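Local coordinates for protein ribose 5-phosphate isomerase (Trypanosoma cruzi, PDB 3M1P) that probably interconverts ribose 5-phosphate and ribulose 5-phosphate, as a type B ribose 5-phosphate isomerase that assembles from several identical subunits, at residues A[2-14]-A[61-75]. The protein carries 1 engineered substitution. Numbering follows the deposited sequence.
Sequences TRRVAIGTDHPAF and EVEFGVLAAGSGIGM. Engineered in segment 61-75: Ala69 (natural residue Cys).
Arg3 NH2 and Val5 CG2 meet the edge of the Phe64 ring, the guanidinium plane of Arg3 turned 46° from it, while CG of Glu63 lies over one face toward the rim. Glu63 occupies the edge of that guanidinium: Arg3 NE reaches Glu63 OE1 at 2.7 Å and Arg3 NH2 reaches Glu63 OE2 at 2.8 Å, a side-on, two-nitrogen salt bridge whose NE bond is almost straight (179°). Glu63 delivers its carboxylate on an extended chain, CG anti to the backbone N (chi1 -179°). The Arg4 guanidinium has Val62 CG1 over one face and, at its edge, Glu61 O, which accepts from NH1 at 2.8 Å but from above the carbonyl plane.

Arg4 O accepts from both Glu63 N and Phe64 N, then Val66 N meets Ala6 O at 2.7 Å and Gly8 N meets Val66 O at 2.8 Å. Val5 CG1 packs on Val66 CG2 (3.7 Å). Near the C-terminal end of strand 64-69, buried Asp10 OD1 lies 3.4 Å from CB of the engineered Ala69 and has no polar partner.

Both strands are inner members of a parallel Rossmann-like sheet, flanked by 31-35 and 107-111; helix 17-26 covers Val5, Ile7 and Ala68, and helix 46-58 covers Val62 and Met75.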
loop_
_atom_site.group_PDB
_atom_site.type_symbol
_atom_site.label_atom_id
_atom_site.label_comp_id
_atom_site.label_asym_id
_atom_site.label_seq_id
_atom_site.Cartn_x
_atom_site.Cartn_y
_atom_site.Cartn_z
ATOM N N THR A 2 30.801 10.590 8.217
ATOM C CA THR A 2 29.374 10.794 7.892
ATOM C C THR A 2 29.022 10.207 6.512
ATOM O O THR A 2 29.908 9.806 5.760
ATOM C CB THR A 2 28.853 12.266 8.052
ATOM O OG1 THR A 2 29.345 13.101 6.995
ATOM C CG2 THR A 2 29.215 12.843 9.417
ATOM N N ARG A 3 27.729 10.130 6.199
ATOM C CA ARG A 3 27.297 9.478 4.961
ATOM C C ARG A 3 26.395 10.360 4.111
ATOM O O ARG A 3 25.292 10.749 4.526
ATOM C CB ARG A 3 26.715 8.070 5.214
ATOM C CG ARG A 3 26.178 7.797 6.611
ATOM C CD ARG A 3 26.519 6.387 7.142
ATOM N NE ARG A 3 26.162 5.296 6.230
ATOM C CZ ARG A 3 25.460 4.211 6.559
ATOM N NH1 ARG A 3 25.023 4.030 7.799
ATOM N NH2 ARG A 3 25.207 3.287 5.641
ATOM N N ARG A 4 26.903 10.701 2.927
ATOM C CA ARG A 4 26.239 11.624 2.027
ATOM C C ARG A 4 25.071 10.924 1.350
ATOM O O ARG A 4 25.163 9.751 1.004
ATOM C CB ARG A 4 27.223 12.183 0.991
ATOM C CG ARG A 4 28.493 12.812 1.604
ATOM C CD ARG A 4 29.373 13.425 0.523
ATOM N NE ARG A 4 28.874 14.729 0.115
ATOM C CZ ARG A 4 28.814 15.147 -1.145
ATOM N NH1 ARG A 4 29.227 14.365 -2.135
ATOM N NH2 ARG A 4 28.354 16.352 -1.411
ATOM N N VAL A 5 23.971 11.655 1.192
ATOM C CA VAL A 5 22.740 11.127 0.631
ATOM C C VAL A 5 22.235 12.119 -0.408
ATOM O O VAL A 5 21.693 13.168 -0.062
ATOM C CB VAL A 5 21.660 10.909 1.740
ATOM C CG1 VAL A 5 20.293 10.505 1.135
ATOM C CG2 VAL A 5 22.120 9.887 2.754
ATOM N N ALA A 6 22.403 11.798 -1.686
ATOM C CA ALA A 6 21.978 12.734 -2.729
ATOM C C ALA A 6 20.471 12.662 -2.940
ATOM O O ALA A 6 19.902 11.582 -2.986
ATOM C CB ALA A 6 22.736 12.488 -4.042
ATOM N N ILE A 7 19.832 13.819 -3.068
ATOM C CA ILE A 7 18.387 13.874 -3.240
ATOM C C ILE A 7 18.023 14.487 -4.592
ATOM O O ILE A 7 18.519 15.560 -4.947
ATOM C CB ILE A 7 17.695 14.660 -2.079
ATOM C CG1 ILE A 7 17.981 13.997 -0.723
ATOM C CG2 ILE A 7 16.178 14.791 -2.344
ATOM C CD1 ILE A 7 17.827 14.922 0.496
ATOM N N GLY A 8 17.166 13.801 -5.347
ATOM C CA GLY A 8 16.612 14.358 -6.585
ATOM C C GLY A 8 15.097 14.238 -6.635
ATOM O O GLY A 8 14.519 13.375 -5.976
ATOM N N THR A 9 14.455 15.123 -7.395
ATOM C CA THR A 9 13.007 15.062 -7.633
ATOM C C THR A 9 12.699 15.482 -9.069
ATOM O O THR A 9 13.576 15.999 -9.774
ATOM C CB THR A 9 12.176 15.989 -6.662
ATOM O OG1 THR A 9 12.296 17.359 -7.058
ATOM C CG2 THR A 9 12.609 15.855 -5.226
ATOM N N ASP A 10 11.466 15.250 -9.504
ATOM C CA ASP A 10 10.939 15.970 -10.660
ATOM C C ASP A 10 9.986 17.074 -10.167
ATOM O O ASP A 10 10.007 17.412 -8.979
ATOM C CB ASP A 10 10.320 15.027 -11.706
ATOM C CG ASP A 10 9.074 14.316 -11.214
ATOM O OD1 ASP A 10 8.764 14.368 -9.998
ATOM O OD2 ASP A 10 8.390 13.707 -12.073
ATOM N N HIS A 11 9.176 17.637 -11.060
ATOM C CA HIS A 11 8.348 18.804 -10.726
ATOM C C HIS A 11 7.306 18.603 -9.613
ATOM O O HIS A 11 7.309 19.378 -8.663
ATOM C CB HIS A 11 7.717 19.429 -11.981
ATOM C CG HIS A 11 7.293 18.424 -13.008
ATOM N ND1 HIS A 11 5.989 18.308 -13.444
ATOM C CD2 HIS A 11 7.996 17.469 -13.664
ATOM C CE1 HIS A 11 5.910 17.330 -14.329
ATOM N NE2 HIS A 11 7.115 16.806 -14.481
ATOM N N PRO A 12 6.422 17.569 -9.715
ATOM C CA PRO A 12 5.407 17.438 -8.666
ATOM C C PRO A 12 5.979 17.175 -7.263
ATOM O O PRO A 12 5.388 17.620 -6.269
ATOM C CB PRO A 12 4.552 16.252 -9.133
ATOM C CG PRO A 12 5.399 15.490 -10.079
ATOM C CD PRO A 12 6.298 16.493 -10.724
ATOM N N ALA A 13 7.114 16.475 -7.194
ATOM C CA ALA A 13 7.777 16.161 -5.926
ATOM C C ALA A 13 8.646 17.307 -5.400
ATOM O O ALA A 13 9.144 17.247 -4.273
ATOM C CB ALA A 13 8.604 14.901 -6.064
ATOM N N PHE A 14 8.835 18.346 -6.216
ATOM C CA PHE A 14 9.555 19.543 -5.771
ATOM C C PHE A 14 8.915 20.167 -4.520
ATOM O O PHE A 14 9.611 20.602 -3.610
ATOM C CB PHE A 14 9.686 20.586 -6.894
ATOM C CG PHE A 14 10.233 21.906 -6.424
ATOM C CD1 PHE A 14 11.597 22.068 -6.205
ATOM C CD2 PHE A 14 9.374 22.971 -6.149
ATOM C CE1 PHE A 14 12.107 23.286 -5.744
ATOM C CE2 PHE A 14 9.869 24.192 -5.693
ATOM C CZ PHE A 14 11.240 24.343 -5.489
ATOM N N GLU A 61 30.415 9.396 -5.072
ATOM C CA GLU A 61 30.431 10.752 -4.510
ATOM C C GLU A 61 29.517 10.867 -3.305
ATOM O O GLU A 61 29.761 11.679 -2.409
ATOM C CB GLU A 61 29.994 11.771 -5.548
ATOM C CG GLU A 61 31.030 12.017 -6.627
ATOM C CD GLU A 61 30.507 12.912 -7.712
ATOM O OE1 GLU A 61 29.724 13.839 -7.402
ATOM O OE2 GLU A 61 30.889 12.685 -8.879
ATOM N N VAL A 62 28.460 10.055 -3.303
ATOM C CA VAL A 62 27.559 9.916 -2.160
ATOM C C VAL A 62 27.375 8.426 -1.920
ATOM O O VAL A 62 27.697 7.610 -2.797
ATOM C CB VAL A 62 26.198 10.610 -2.417
ATOM C CG1 VAL A 62 26.400 12.108 -2.666
ATOM C CG2 VAL A 62 25.461 9.967 -3.598
ATOM N N GLU A 63 26.893 8.057 -0.740
ATOM C CA GLU A 63 26.634 6.651 -0.454
ATOM C C GLU A 63 25.212 6.254 -0.886
ATOM O O GLU A 63 24.992 5.138 -1.352
ATOM C CB GLU A 63 26.840 6.336 1.033
ATOM C CG GLU A 63 26.609 4.869 1.383
ATOM C CD GLU A 63 26.769 4.563 2.859
ATOM O OE1 GLU A 63 26.977 5.513 3.645
ATOM O OE2 GLU A 63 26.680 3.372 3.240
ATOM N N PHE A 64 24.258 7.170 -0.723
ATOM C CA PHE A 64 22.858 6.858 -0.974
ATOM C C PHE A 64 22.195 7.884 -1.881
ATOM O O PHE A 64 22.618 9.041 -1.954
ATOM C CB PHE A 64 22.076 6.779 0.340
ATOM C CG PHE A 64 22.452 5.621 1.223
ATOM C CD1 PHE A 64 22.168 4.310 0.849
ATOM C CD2 PHE A 64 23.050 5.846 2.467
ATOM C CE1 PHE A 64 22.494 3.238 1.678
ATOM C CE2 PHE A 64 23.375 4.794 3.300
ATOM C CZ PHE A 64 23.087 3.476 2.910
ATOM N N GLY A 65 21.143 7.451 -2.569
ATOM C CA GLY A 65 20.311 8.368 -3.318
ATOM C C GLY A 65 18.883 8.322 -2.826
ATOM O O GLY A 65 18.414 7.288 -2.375
ATOM N N VAL A 66 18.205 9.461 -2.897
ATOM C CA VAL A 66 16.765 9.536 -2.719
ATOM C C VAL A 66 16.170 10.137 -3.988
ATOM O O VAL A 66 16.580 11.220 -4.442
ATOM C CB VAL A 66 16.367 10.380 -1.479
ATOM C CG1 VAL A 66 14.842 10.566 -1.407
ATOM C CG2 VAL A 66 16.890 9.725 -0.193
ATOM N N LEU A 67 15.230 9.421 -4.589
ATOM C CA LEU A 67 14.540 9.952 -5.754
ATOM C C LEU A 67 13.054 9.931 -5.488
ATOM O O LEU A 67 12.492 8.885 -5.161
ATOM C CB LEU A 67 14.894 9.174 -7.025
ATOM C CG LEU A 67 16.351 9.305 -7.489
ATOM C CD1 LEU A 67 16.687 8.300 -8.624
ATOM C CD2 LEU A 67 16.684 10.752 -7.909
ATOM N N ALA A 68 12.442 11.107 -5.572
ATOM C CA ALA A 68 11.012 11.250 -5.369
ATOM C C ALA A 68 10.424 11.836 -6.628
ATOM O O ALA A 68 10.965 12.795 -7.185
ATOM C CB ALA A 68 10.727 12.154 -4.164
ATOM N N ALA A 69 9.337 11.239 -7.101
ATOM C CA ALA A 69 8.645 11.731 -8.278
ATOM C C ALA A 69 7.149 11.480 -8.123
ATOM O O ALA A 69 6.671 11.238 -7.016
ATOM C CB ALA A 69 9.203 11.069 -9.554
ATOM N N GLY A 70 6.393 11.565 -9.210
ATOM C CA GLY A 70 4.954 11.296 -9.153
ATOM C C GLY A 70 4.698 9.919 -8.563
ATOM O O GLY A 70 4.123 9.793 -7.470
ATOM N N SER A 71 5.181 8.902 -9.262
ATOM C CA SER A 71 4.984 7.515 -8.878
ATOM C C SER A 71 6.279 6.867 -8.344
ATOM O O SER A 71 6.231 5.933 -7.536
ATOM C CB SER A 71 4.481 6.749 -10.096
ATOM O OG SER A 71 5.473 6.824 -11.110
ATOM N N GLY A 72 7.426 7.377 -8.791
ATOM C CA GLY A 72 8.725 6.797 -8.473
ATOM C C GLY A 72 9.156 5.708 -9.431
ATOM O O GLY A 72 10.316 5.263 -9.403
ATOM N N ILE A 73 8.223 5.269 -10.273
ATOM C CA ILE A 73 8.456 4.157 -11.194
ATOM C C ILE A 73 9.536 4.532 -12.210
ATOM O O ILE A 73 10.501 3.806 -12.367
ATOM C CB ILE A 73 7.142 3.691 -11.907
ATOM C CG1 ILE A 73 6.192 3.051 -10.890
ATOM C CG2 ILE A 73 7.446 2.688 -13.059
ATOM C CD1 ILE A 73 4.759 2.953 -11.345
ATOM N N GLY A 74 9.363 5.668 -12.883
ATOM C CA GLY A 74 10.345 6.169 -13.864
ATOM C C GLY A 74 11.704 6.443 -13.257
ATOM O O GLY A 74 12.756 6.127 -13.845
ATOM N N MET A 75 11.690 7.038 -12.072
ATOM C CA MET A 75 12.899 7.190 -11.266
ATOM C C MET A 75 13.648 5.878 -11.066
ATOM O O MET A 75 14.865 5.829 -11.215
ATOM C CB MET A 75 12.567 7.852 -9.914
ATOM C CG MET A 75 12.202 9.333 -10.017
ATOM S SD MET A 75 13.562 10.335 -10.704
ATOM C CE MET A 75 12.960 11.981 -10.325
#